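Flagellar basal body protein (Helicobacter pylori, PDB 5NPY) probably assembles into the flagellar hook, the flexible tubular joint that connects the basal body rod to the filament. Local coordinates at residues Pro187-Lys192 against Lys440-Thr445; Val193-Asn198 against Leu467-Asp472; Ser358-Ile363 against Leu372-Tyr377; Met430-Met435 against Ser447-Glu452. One frame throughout, in Å; residues are numbered along the deposited sequence.

Contact 1. Residues Pro187-Lys192 against Lys440-Thr445; sequences PVLSTK and KGNKLT
Thr191 and Lys192 run in the same direction as Leu444 and Thr445, with the touching parts of the two chains 26° apart, and form one parallel beta bridge, Lys192 with Thr445. Here strand 192-198 enters a mixed four-stranded sheet beside strand 442-447, after a loop that leads in from strand 184-185. Thr445 N donates to Thr191 O over 3.1 Å. The CA-H of Leu444 approaches the same oxygen, and a water also donates to it at 2.9 Å. Within the bridge pair, the CA-H of Lys192 points to Thr445 O, with CA 3.5 Å from the oxygen.

The Leu444 side chain is buried. Its CG is anti to the backbone N (chi1 -175°), and from there the CD1 branch lies 3.6 Å from Ser190 O, on the side where Ile363 of strand 346-364 also packs. Leu189 and Asn442 meet near the surface at the start of strand 442-447. There the two side chains cross obliquely, and the CD2 methyl of Leu189 is set against Asn442 CG at 3.5 Å.

The hydroxyls of the loop serve other partners: Ser190 OG bonds to Tyr364 N and probably to Gln471, and Thr191 OG1 to Asp472, which ties the loop to the end of edge strand 465-471, on the other side of strand 192-198. Thr191 CB lies 4.0 Å from Lys443 O.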
loop_
_atom_site.group_PDB
_atom_site.type_symbol
_atom_site.label_atom_id
_atom_site.label_comp_id
_atom_site.label_asym_id
_atom_site.label_seq_id
_atom_site.Cartn_x
_atom_site.Cartn_y
_atom_site.Cartn_z
ATOM N N PRO A 187 14.597 13.195 -2.427
ATOM C CA PRO A 187 13.261 12.621 -2.581
ATOM C C PRO A 187 13.215 11.694 -3.787
ATOM O O PRO A 187 14.108 11.689 -4.645
ATOM C CB PRO A 187 12.364 13.853 -2.762
ATOM C CG PRO A 187 13.277 14.918 -3.276
ATOM C CD PRO A 187 14.593 14.659 -2.609
ATOM N N VAL A 188 12.172 10.865 -3.807
ATOM C CA VAL A 188 11.955 9.876 -4.857
ATOM C C VAL A 188 10.545 10.043 -5.414
ATOM O O VAL A 188 9.578 10.188 -4.657
ATOM C CB VAL A 188 12.161 8.431 -4.348
ATOM C CG1 VAL A 188 12.040 7.424 -5.504
ATOM C CG2 VAL A 188 13.501 8.290 -3.667
ATOM N N LEU A 189 10.427 10.015 -6.738
ATOM C CA LEU A 189 9.114 10.068 -7.363
ATOM C C LEU A 189 8.378 8.745 -7.159
ATOM O O LEU A 189 8.945 7.663 -7.358
ATOM C CB LEU A 189 9.251 10.381 -8.852
ATOM C CG LEU A 189 7.996 10.234 -9.709
ATOM C CD1 LEU A 189 6.897 11.145 -9.189
ATOM C CD2 LEU A 189 8.303 10.536 -11.180
ATOM N N SER A 190 7.106 8.841 -6.772
ATOM C CA SER A 190 6.251 7.671 -6.587
ATOM C C SER A 190 5.839 7.174 -7.970
ATOM O O SER A 190 5.093 7.856 -8.672
ATOM C CB SER A 190 5.015 8.022 -5.750
ATOM O OG SER A 190 5.334 8.775 -4.571
ATOM N N THR A 191 6.333 6.005 -8.376
ATOM C CA THR A 191 5.892 5.383 -9.616
ATOM C C THR A 191 5.156 4.071 -9.405
ATOM O O THR A 191 4.783 3.426 -10.390
ATOM C CB THR A 191 7.080 5.136 -10.547
ATOM O OG1 THR A 191 7.954 4.167 -9.950
ATOM C CG2 THR A 191 7.832 6.449 -10.802
ATOM N N LYS A 192 4.912 3.672 -8.161
ATOM C CA LYS A 192 4.399 2.333 -7.895
ATOM C C LYS A 192 3.720 2.344 -6.538
ATOM O O LYS A 192 4.385 2.550 -5.525
ATOM C CB LYS A 192 5.547 1.310 -7.937
ATOM C CG LYS A 192 5.117 -0.147 -7.862
ATOM C CD LYS A 192 6.321 -1.098 -7.921
ATOM C CE LYS A 192 6.975 -1.301 -6.559
ATOM N NZ LYS A 192 8.222 -2.112 -6.686
ATOM N N LYS A 440 1.199 13.942 -13.063
ATOM C CA LYS A 440 1.900 15.156 -13.515
ATOM C C LYS A 440 2.842 14.861 -14.677
ATOM O O LYS A 440 3.982 15.318 -14.699
ATOM C CB LYS A 440 2.667 15.824 -12.367
ATOM C CG LYS A 440 1.814 16.755 -11.526
ATOM C CD LYS A 440 2.480 17.081 -10.197
ATOM C CE LYS A 440 3.760 17.847 -10.396
ATOM N NZ LYS A 440 4.308 18.362 -9.106
ATOM N N GLY A 441 2.375 14.065 -15.637
ATOM C CA GLY A 441 3.212 13.659 -16.744
ATOM C C GLY A 441 3.992 12.378 -16.531
ATOM O O GLY A 441 4.685 11.931 -17.457
ATOM N N ASN A 442 3.902 11.764 -15.359
ATOM C CA ASN A 442 4.610 10.519 -15.104
ATOM C C ASN A 442 3.603 9.390 -14.927
ATOM O O ASN A 442 2.484 9.602 -14.443
ATOM C CB ASN A 442 5.510 10.635 -13.865
ATOM C CG ASN A 442 6.543 11.740 -13.997
ATOM O OD1 ASN A 442 6.359 12.843 -13.489
ATOM N ND2 ASN A 442 7.628 11.449 -14.691
ATOM N N LYS A 443 4.008 8.186 -15.332
ATOM C CA LYS A 443 3.167 7.005 -15.188
ATOM C C LYS A 443 3.363 6.408 -13.797
ATOM O O LYS A 443 4.490 6.084 -13.401
ATOM C CB LYS A 443 3.486 5.975 -16.268
ATOM C CG LYS A 443 3.034 6.355 -17.690
ATOM C CD LYS A 443 3.744 5.479 -18.712
ATOM C CE LYS A 443 5.268 5.499 -18.490
ATOM N NZ LYS A 443 5.948 4.228 -18.900
ATOM N N LEU A 444 2.266 6.267 -13.064
ATOM C CA LEU A 444 2.254 5.571 -11.783
ATOM C C LEU A 444 1.380 4.323 -11.891
ATOM O O LEU A 444 0.185 4.431 -12.183
ATOM C CB LEU A 444 1.747 6.502 -10.687
ATOM C CG LEU A 444 1.742 6.037 -9.225
ATOM C CD1 LEU A 444 1.515 7.249 -8.366
ATOM C CD2 LEU A 444 0.651 5.002 -8.953
ATOM N N THR A 445 1.966 3.151 -11.591
ATOM C CA THR A 445 1.237 1.875 -11.557
ATOM C C THR A 445 0.567 1.715 -10.194
ATOM O O THR A 445 1.260 1.643 -9.174
ATOM C CB THR A 445 2.181 0.687 -11.794
ATOM O OG1 THR A 445 2.988 0.914 -12.951
ATOM C CG2 THR A 445 1.388 -0.655 -11.941
HETATM O O HOH W 1 5.338 1.757 -12.651
#

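Contact 2. Residues Val193-Asn198 against Leu467-Asp472; sequences VGISVN and LEASQD
Ser196 faces two residues at once, Leu467 and Glu468, which makes a classic beta bulge in an otherwise regular antiparallel pair of strands. Ser196 O is gripped by both amides: Leu467 N at 2.7 Å, with a bent N-H angle of 139°, and Glu468 N at 3.2 Å, in the carbonyl plane and on a lone pair. Ser196 N returns a straighter bond to Glu468 O. Past the bulge, Gly194 and Ser470 form a hydrogen-bonded pair, each amide reaching the other's carbonyl at 2.9 Å.

The non-hydrogen-bonded pairs put their side chains on one face. Val193 and Gln471 lie side by side and point the same way, CG2 of the valine resting on Gln471 CG at 3.7 Å. Ile195 offers its CG2 methyl to Ala469 CB. This face packs on strand 346-364, where Gln471 NE2 bonds to Asp362 O; Gln471 OE1 lies close to Ser190 OG and is probably bonded to it.

On the opposite face, Ser196 OG bonds to Ser451 OG, and Ser470 OG takes the amide of Glu452, so the 447-452 loop covers this side. With OG held between the backbone N and the carbonyl carbon (chi1 38°), the Ser196 hydroxyl also lies 3.2 Å from Glu468 CB.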
loop_
_atom_site.group_PDB
_atom_site.type_symbol
_atom_site.label_atom_id
_atom_site.label_comp_id
_atom_site.label_asym_id
_atom_site.label_seq_id
_atom_site.Cartn_x
_atom_site.Cartn_y
_atom_site.Cartn_z
ATOM N N VAL A 193 2.413 2.104 -6.503
ATOM C CA VAL A 193 1.660 2.107 -5.250
ATOM C C VAL A 193 0.810 0.842 -5.177
ATOM O O VAL A 193 0.024 0.560 -6.095
ATOM C CB VAL A 193 0.783 3.362 -5.128
ATOM C CG1 VAL A 193 -0.054 3.327 -3.844
ATOM C CG2 VAL A 193 1.655 4.623 -5.212
ATOM N N GLY A 194 0.978 0.081 -4.098
ATOM C CA GLY A 194 0.160 -1.090 -3.810
ATOM C C GLY A 194 -0.472 -1.005 -2.426
ATOM O O GLY A 194 0.234 -0.916 -1.415
ATOM N N ILE A 195 -1.795 -1.002 -2.347
ATOM C CA ILE A 195 -2.466 -0.870 -1.054
ATOM C C ILE A 195 -3.150 -2.184 -0.699
ATOM O O ILE A 195 -3.616 -2.938 -1.562
ATOM C CB ILE A 195 -3.490 0.288 -0.994
ATOM C CG1 ILE A 195 -4.623 0.069 -1.997
ATOM C CG2 ILE A 195 -2.783 1.635 -1.160
ATOM C CD1 ILE A 195 -5.789 1.035 -1.854
ATOM N N SER A 196 -3.168 -2.471 0.590
ATOM C CA SER A 196 -4.005 -3.516 1.152
ATOM C C SER A 196 -5.117 -2.811 1.912
ATOM O O SER A 196 -4.843 -1.996 2.797
ATOM C CB SER A 196 -3.209 -4.463 2.055
ATOM O OG SER A 196 -2.214 -3.808 2.839
ATOM N N VAL A 197 -6.358 -3.094 1.525
ATOM C CA VAL A 197 -7.556 -2.510 2.115
ATOM C C VAL A 197 -8.569 -3.625 2.324
ATOM O O VAL A 197 -8.711 -4.529 1.488
ATOM C CB VAL A 197 -8.146 -1.391 1.218
ATOM C CG1 VAL A 197 -8.478 -1.906 -0.202
ATOM C CG2 VAL A 197 -9.357 -0.800 1.827
ATOM N N ASN A 198 -9.268 -3.575 3.437
ATOM C CA ASN A 198 -10.399 -4.453 3.639
ATOM C C ASN A 198 -11.644 -3.640 3.358
ATOM O O ASN A 198 -11.735 -2.483 3.777
ATOM C CB ASN A 198 -10.407 -5.027 5.054
ATOM C CG ASN A 198 -11.546 -5.980 5.256
ATOM O OD1 ASN A 198 -11.457 -7.133 4.825
ATOM N ND2 ASN A 198 -12.591 -5.542 5.947
ATOM N N LEU A 467 -5.125 -1.235 5.352
ATOM C CA LEU A 467 -4.155 -2.043 6.079
ATOM C C LEU A 467 -2.732 -1.525 5.911
ATOM O O LEU A 467 -2.015 -1.327 6.900
ATOM C CB LEU A 467 -4.219 -3.488 5.591
ATOM C CG LEU A 467 -5.646 -3.999 5.502
ATOM C CD1 LEU A 467 -5.587 -5.464 5.145
ATOM C CD2 LEU A 467 -6.331 -3.810 6.892
ATOM N N GLU A 468 -2.299 -1.318 4.664
ATOM C CA GLU A 468 -0.926 -0.916 4.384
ATOM C C GLU A 468 -0.862 -0.260 3.010
ATOM O O GLU A 468 -1.578 -0.672 2.100
ATOM C CB GLU A 468 0.015 -2.121 4.425
ATOM C CG GLU A 468 1.496 -1.803 4.280
ATOM C CD GLU A 468 2.341 -3.057 4.250
ATOM O OE1 GLU A 468 1.932 -4.009 3.566
ATOM O OE2 GLU A 468 3.399 -3.096 4.919
ATOM N N ALA A 469 -0.015 0.765 2.877
ATOM C CA ALA A 469 0.303 1.380 1.588
ATOM C C ALA A 469 1.800 1.248 1.340
ATOM O O ALA A 469 2.611 1.795 2.092
ATOM C CB ALA A 469 -0.121 2.850 1.531
ATOM N N SER A 470 2.154 0.502 0.307
ATOM C CA SER A 470 3.524 0.291 -0.124
ATOM C C SER A 470 3.769 1.105 -1.393
ATOM O O SER A 470 2.897 1.206 -2.263
ATOM C CB SER A 470 3.797 -1.199 -0.378
ATOM O OG SER A 470 3.572 -1.988 0.788
ATOM N N GLN A 471 4.958 1.679 -1.499
ATOM C CA GLN A 471 5.165 2.716 -2.492
ATOM C C GLN A 471 6.631 3.120 -2.494
ATOM O O GLN A 471 7.268 3.172 -1.440
ATOM C CB GLN A 471 4.289 3.924 -2.192
ATOM C CG GLN A 471 4.564 5.069 -3.046
ATOM C CD GLN A 471 4.267 6.341 -2.383
ATOM O OE1 GLN A 471 4.440 7.359 -2.902
ATOM N NE2 GLN A 471 3.822 6.309 -1.224
ATOM N N ASP A 472 7.152 3.426 -3.674
ATOM C CA ASP A 472 8.568 3.695 -3.787
ATOM C C ASP A 472 8.911 5.164 -3.616
ATOM O O ASP A 472 10.096 5.493 -3.541
ATOM C CB ASP A 472 9.091 3.163 -5.142
ATOM C CG ASP A 472 8.377 3.782 -6.342
ATOM O OD1 ASP A 472 8.938 3.717 -7.455
ATOM O OD2 ASP A 472 7.264 4.322 -6.181
#

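Contact 3. Residues Ser358-Ile363 against Leu372-Tyr377; sequences STEVDI and LLQSEY
Thr359 and Tyr377 cross at about a right angle on one face of a beta hairpin, the antiparallel pair made by strands 346-364 and 370-381. Their hydroxyls, Thr359 OG1 and Tyr377 OH, are hydrogen-bonded at 2.9 Å, with the direction of donation unresolved. The Thr359 CG2 methyl lies obliquely to the ring, 3.5 Å from Tyr377 CE2. A chi1 of 68° sets Thr359 OG1 between its own backbone N and carbonyl carbon, where it also contacts a water that donates to Leu373 O.

Farther along this face, Val361 and Leu373 stand opposite each other, and Ile363 CG2 rests 4.0 Å from Leu373 CB. Ile195 of strand 192-198 packs on Thr359, Val361 and Tyr377, and Val193 on Leu373, while Ile363 meets Gln471.

On the other face, Glu360 and Gln374 lie side by side and point the same way. Their carboxylate and amide planes are only 18° apart, and Glu360 OE1 is 2.8 Å from Gln374 NE2. Leu372, running alongside Asp362, brings its CD2 methyl up to both acids.

Between the two faces, the backbones are joined at two hydrogen-bonded pairs, Thr359 with Ser375 and Val361 with Leu373. The Leu372 CD2 methyl is 3.4 Å from Asp362 OD2 and 3.7 Å from Glu360 OE2.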
loop_
_atom_site.group_PDB
_atom_site.type_symbol
_atom_site.label_atom_id
_atom_site.label_comp_id
_atom_site.label_asym_id
_atom_site.label_seq_id
_atom_site.Cartn_x
_atom_site.Cartn_y
_atom_site.Cartn_z
ATOM N N SER A 358 -13.510 4.862 1.168
ATOM C CA SER A 358 -12.524 5.745 0.554
ATOM C C SER A 358 -11.181 5.551 1.243
ATOM O O SER A 358 -11.124 5.310 2.452
ATOM C CB SER A 358 -12.941 7.217 0.624
ATOM O OG SER A 358 -13.110 7.598 1.965
ATOM N N THR A 359 -10.108 5.597 0.461
ATOM C CA THR A 359 -8.752 5.458 0.974
ATOM C C THR A 359 -7.921 6.587 0.393
ATOM O O THR A 359 -8.352 7.284 -0.527
ATOM C CB THR A 359 -8.129 4.103 0.612
ATOM O OG1 THR A 359 -7.918 4.040 -0.811
ATOM C CG2 THR A 359 -9.058 2.950 1.085
ATOM N N GLU A 360 -6.722 6.766 0.934
ATOM C CA GLU A 360 -5.879 7.894 0.556
ATOM C C GLU A 360 -4.449 7.570 0.959
ATOM O O GLU A 360 -4.214 7.116 2.080
ATOM C CB GLU A 360 -6.383 9.181 1.223
ATOM C CG GLU A 360 -5.628 10.455 0.877
ATOM C CD GLU A 360 -6.071 11.650 1.744
ATOM O OE1 GLU A 360 -7.093 12.294 1.411
ATOM O OE2 GLU A 360 -5.397 11.937 2.763
ATOM N N VAL A 361 -3.520 7.754 0.027
ATOM C CA VAL A 361 -2.103 7.437 0.189
ATOM C C VAL A 361 -1.291 8.697 -0.108
ATOM O O VAL A 361 -1.582 9.425 -1.068
ATOM C CB VAL A 361 -1.689 6.290 -0.765
ATOM C CG1 VAL A 361 -0.203 5.994 -0.679
ATOM C CG2 VAL A 361 -2.516 5.021 -0.480
ATOM N N ASP A 362 -0.271 8.953 0.711
ATOM C CA ASP A 362 0.651 10.043 0.436
ATOM C C ASP A 362 1.593 9.638 -0.687
ATOM O O ASP A 362 2.264 8.605 -0.602
ATOM C CB ASP A 362 1.461 10.412 1.681
ATOM C CG ASP A 362 0.598 10.939 2.825
ATOM O OD1 ASP A 362 1.007 10.780 4.001
ATOM O OD2 ASP A 362 -0.466 11.529 2.558
ATOM N N ILE A 363 1.662 10.456 -1.732
ATOM C CA ILE A 363 2.621 10.212 -2.802
ATOM C C ILE A 363 3.383 11.500 -3.069
ATOM O O ILE A 363 2.983 12.587 -2.640
ATOM C CB ILE A 363 1.957 9.682 -4.090
ATOM C CG1 ILE A 363 1.055 10.753 -4.709
ATOM C CG2 ILE A 363 1.187 8.378 -3.782
ATOM C CD1 ILE A 363 0.567 10.418 -6.125
ATOM N N LEU A 372 -1.980 13.439 -3.047
ATOM C CA LEU A 372 -2.857 12.514 -2.336
ATOM C C LEU A 372 -3.536 11.564 -3.326
ATOM O O LEU A 372 -4.398 11.982 -4.106
ATOM C CB LEU A 372 -3.879 13.294 -1.514
ATOM C CG LEU A 372 -3.358 14.191 -0.376
ATOM C CD1 LEU A 372 -4.530 14.988 0.198
ATOM C CD2 LEU A 372 -2.639 13.412 0.753
ATOM N N LEU A 373 -3.159 10.291 -3.292
ATOM C CA LEU A 373 -3.745 9.289 -4.189
ATOM C C LEU A 373 -5.040 8.793 -3.540
ATOM O O LEU A 373 -5.019 8.032 -2.561
ATOM C CB LEU A 373 -2.742 8.172 -4.470
ATOM C CG LEU A 373 -3.205 6.961 -5.321
ATOM C CD1 LEU A 373 -4.106 7.397 -6.419
ATOM C CD2 LEU A 373 -2.067 6.191 -5.936
ATOM N N GLN A 374 -6.181 9.249 -4.062
ATOM C CA GLN A 374 -7.463 8.961 -3.440
ATOM C C GLN A 374 -8.228 7.915 -4.236
ATOM O O GLN A 374 -8.071 7.785 -5.457
ATOM C CB GLN A 374 -8.304 10.221 -3.277
ATOM C CG GLN A 374 -7.653 11.207 -2.301
ATOM C CD GLN A 374 -8.534 12.366 -1.898
ATOM O OE1 GLN A 374 -9.671 12.493 -2.345
ATOM N NE2 GLN A 374 -8.001 13.228 -1.042
ATOM N N SER A 375 -9.018 7.128 -3.505
ATOM C CA SER A 375 -9.865 6.088 -4.069
ATOM C C SER A 375 -11.188 6.122 -3.346
ATOM O O SER A 375 -11.211 6.150 -2.116
ATOM C CB SER A 375 -9.271 4.687 -3.915
ATOM O OG SER A 375 -8.236 4.467 -4.835
ATOM N N GLU A 376 -12.272 6.086 -4.109
ATOM C CA GLU A 376 -13.610 5.918 -3.576
ATOM C C GLU A 376 -14.222 4.638 -4.141
ATOM O O GLU A 376 -14.091 4.354 -5.334
ATOM C CB GLU A 376 -14.459 7.108 -3.934
ATOM C CG GLU A 376 -13.796 8.452 -3.680
ATOM C CD GLU A 376 -14.794 9.563 -3.911
ATOM O OE1 GLU A 376 -14.663 10.304 -4.900
ATOM O OE2 GLU A 376 -15.773 9.630 -3.141
ATOM N N TYR A 377 -14.913 3.890 -3.285
ATOM C CA TYR A 377 -15.379 2.534 -3.571
ATOM C C TYR A 377 -16.898 2.487 -3.458
ATOM O O TYR A 377 -17.474 2.969 -2.468
ATOM C CB TYR A 377 -14.750 1.518 -2.589
ATOM C CG TYR A 377 -13.220 1.580 -2.453
ATOM C CD1 TYR A 377 -12.412 0.537 -2.922
ATOM C CD2 TYR A 377 -12.585 2.676 -1.839
ATOM C CE1 TYR A 377 -11.008 0.584 -2.806
ATOM C CE2 TYR A 377 -11.203 2.720 -1.703
ATOM C CZ TYR A 377 -10.410 1.672 -2.200
ATOM O OH TYR A 377 -9.024 1.712 -2.089
HETATM O O HOH W 2 -6.045 5.445 -1.964
#

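Contact 4. Residues Met430-Met435 against Ser447-Glu452; sequences MKSAPM and SLDKSE
Met430 SD lies over one face of the flat peptide group that joins Leu448 to Asp449, 3.1 Å from Leu448 O and 3.6 Å from Leu448 C. The other flat group, the Asp449 carboxylate, is met by waters: one lies 2.9 Å from OD1 and accepts the N-H of Ser432, and another donates weakly to OD2 and to Ser432 O. Ser432 OG stops short of the carboxylate, at 3.3 Å from Asp449 CB.

No direct hydrogen bond crosses the contact; polar groups are joined through solvent. A third water donates to both Met430 O and Asp449 O, and a fourth accepts from Leu448 N and contacts Ser432 OG. Apolar packing fills the buried side, where the Met435 chain bends at chi3 (84°) and its CE touches Leu448 CD1 at 3.6 Å. Nearer the surface, Pro434 CB meets Ser447 OG.

Residues 430-435 run from edge strand 430-431 of the larger sheet, paired with strand 411-423, to strand 435-439. From Ser447 the chain leaves strand 442-447 of the four-stranded sheet as a loop, which the contact joins to 430-431: Leu448 packs on Val400 and Val421, while Ser447 keeps backbone bonds to Val193 and Ile195 of strand 192-198.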
loop_
_atom_site.group_PDB
_atom_site.type_symbol
_atom_site.label_atom_id
_atom_site.label_comp_id
_atom_site.label_asym_id
_atom_site.label_seq_id
_atom_site.Cartn_x
_atom_site.Cartn_y
_atom_site.Cartn_z
ATOM N N MET A 430 -8.833 -10.148 -2.634
ATOM C CA MET A 430 -9.290 -9.329 -3.750
ATOM C C MET A 430 -8.759 -9.841 -5.094
ATOM O O MET A 430 -7.614 -10.284 -5.205
ATOM C CB MET A 430 -8.845 -7.873 -3.552
ATOM C CG MET A 430 -9.468 -6.875 -4.531
ATOM S SD MET A 430 -8.720 -5.212 -4.575
ATOM C CE MET A 430 -9.873 -4.414 -3.391
ATOM N N LYS A 431 -9.587 -9.678 -6.134
ATOM C CA LYS A 431 -9.300 -10.052 -7.523
ATOM C C LYS A 431 -9.353 -8.788 -8.373
ATOM O O LYS A 431 -10.438 -8.252 -8.615
ATOM C CB LYS A 431 -10.328 -11.060 -8.041
ATOM C CG LYS A 431 -10.233 -12.487 -7.524
ATOM C CD LYS A 431 -11.211 -13.363 -8.326
ATOM C CE LYS A 431 -10.809 -14.825 -8.376
ATOM N NZ LYS A 431 -9.771 -15.104 -9.400
ATOM N N SER A 432 -8.207 -8.305 -8.835
ATOM C CA SER A 432 -8.203 -7.047 -9.572
ATOM C C SER A 432 -6.899 -6.924 -10.339
ATOM O O SER A 432 -5.930 -7.638 -10.082
ATOM C CB SER A 432 -8.386 -5.838 -8.645
ATOM O OG SER A 432 -7.256 -5.701 -7.797
ATOM N N ALA A 433 -6.885 -5.983 -11.274
ATOM C CA ALA A 433 -5.754 -5.754 -12.153
ATOM C C ALA A 433 -5.189 -4.365 -11.911
ATOM O O ALA A 433 -5.955 -3.407 -11.746
ATOM C CB ALA A 433 -6.164 -5.886 -13.637
ATOM N N PRO A 434 -3.872 -4.214 -11.935
ATOM C CA PRO A 434 -3.275 -2.891 -11.710
ATOM C C PRO A 434 -3.689 -1.896 -12.789
ATOM O O PRO A 434 -4.087 -2.261 -13.899
ATOM C CB PRO A 434 -1.773 -3.176 -11.750
ATOM C CG PRO A 434 -1.658 -4.376 -12.663
ATOM C CD PRO A 434 -2.878 -5.214 -12.372
ATOM N N MET A 435 -3.622 -0.616 -12.440
ATOM C CA MET A 435 -4.078 0.428 -13.343
ATOM C C MET A 435 -2.960 1.448 -13.521
ATOM O O MET A 435 -1.961 1.450 -12.788
ATOM C CB MET A 435 -5.386 1.079 -12.836
ATOM C CG MET A 435 -5.225 2.223 -11.816
ATOM S SD MET A 435 -6.770 2.554 -10.902
ATOM C CE MET A 435 -6.576 1.289 -9.626
ATOM N N SER A 447 -1.992 -0.511 -7.737
ATOM C CA SER A 447 -2.587 -1.831 -7.502
ATOM C C SER A 447 -3.416 -1.810 -6.222
ATOM O O SER A 447 -2.917 -1.444 -5.143
ATOM C CB SER A 447 -1.526 -2.941 -7.394
ATOM O OG SER A 447 -0.760 -3.072 -8.591
ATOM N N LEU A 448 -4.678 -2.199 -6.348
ATOM C CA LEU A 448 -5.622 -2.146 -5.242
ATOM C C LEU A 448 -5.620 -3.403 -4.379
ATOM O O LEU A 448 -6.383 -3.464 -3.417
ATOM C CB LEU A 448 -7.029 -1.918 -5.786
ATOM C CG LEU A 448 -7.184 -0.556 -6.471
ATOM C CD1 LEU A 448 -8.509 -0.489 -7.182
ATOM C CD2 LEU A 448 -7.038 0.626 -5.471
ATOM N N ASP A 449 -4.802 -4.411 -4.687
ATOM C CA ASP A 449 -5.142 -5.752 -4.236
ATOM C C ASP A 449 -4.200 -6.320 -3.198
ATOM O O ASP A 449 -4.527 -7.351 -2.612
ATOM C CB ASP A 449 -5.224 -6.730 -5.428
ATOM C CG ASP A 449 -3.894 -6.917 -6.131
ATOM O OD1 ASP A 449 -3.628 -8.052 -6.575
ATOM O OD2 ASP A 449 -3.125 -5.930 -6.238
ATOM N N LYS A 450 -3.049 -5.696 -2.975
ATOM C CA LYS A 450 -2.121 -6.078 -1.918
ATOM C C LYS A 450 -1.017 -5.033 -1.861
ATOM O O LYS A 450 -0.773 -4.302 -2.830
ATOM C CB LYS A 450 -1.507 -7.460 -2.146
ATOM C CG LYS A 450 -0.468 -7.490 -3.304
ATOM C CD LYS A 450 0.039 -8.929 -3.536
ATOM C CE LYS A 450 1.075 -8.997 -4.651
ATOM N NZ LYS A 450 0.467 -8.763 -5.993
ATOM N N SER A 451 -0.340 -5.008 -0.714
ATOM C CA SER A 451 0.876 -4.257 -0.439
ATOM C C SER A 451 1.985 -5.260 -0.132
ATOM O O SER A 451 1.826 -6.468 -0.339
ATOM C CB SER A 451 0.658 -3.298 0.742
ATOM O OG SER A 451 0.345 -4.042 1.914
ATOM N N GLU A 452 3.102 -4.757 0.401
ATOM C CA GLU A 452 4.224 -5.630 0.751
ATOM C C GLU A 452 3.824 -6.723 1.744
ATOM O O GLU A 452 4.231 -7.881 1.599
ATOM C CB GLU A 452 5.379 -4.806 1.326
ATOM C CG GLU A 452 6.670 -5.595 1.518
ATOM C CD GLU A 452 7.787 -4.744 2.086
ATOM O OE1 GLU A 452 8.565 -5.252 2.924
ATOM O OE2 GLU A 452 7.879 -3.558 1.700
HETATM O O HOH W 3 -5.464 -10.004 -2.875
HETATM O O HOH W 4 -5.838 -9.655 -7.604
HETATM O O HOH W 5 -5.674 -3.317 -8.836
HETATM O O HOH W 6 -3.814 -5.508 -9.147
#

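In the fold
Contacts 1 and 2 both hold strand 192-198 in the four-stranded sheet, one by a single parallel bridge at its start, the other by an antiparallel ladder from Val193 to Ser196, interrupted by a bulge. Contact 3 belongs to the larger sheet packed against it; its apolar face meets that of contact 2, while its other, mostly polar face is more exposed. All four are partly buried: contact 3 has six buried residues of twelve, contact 1 two of eight with three exposed. Contact 2 lies at the centre of the chain, contact 3 about 10 Å from it. Contact 4 covers the other side of contact 2, relying on waters and methionine packing where the others use backbone bonds.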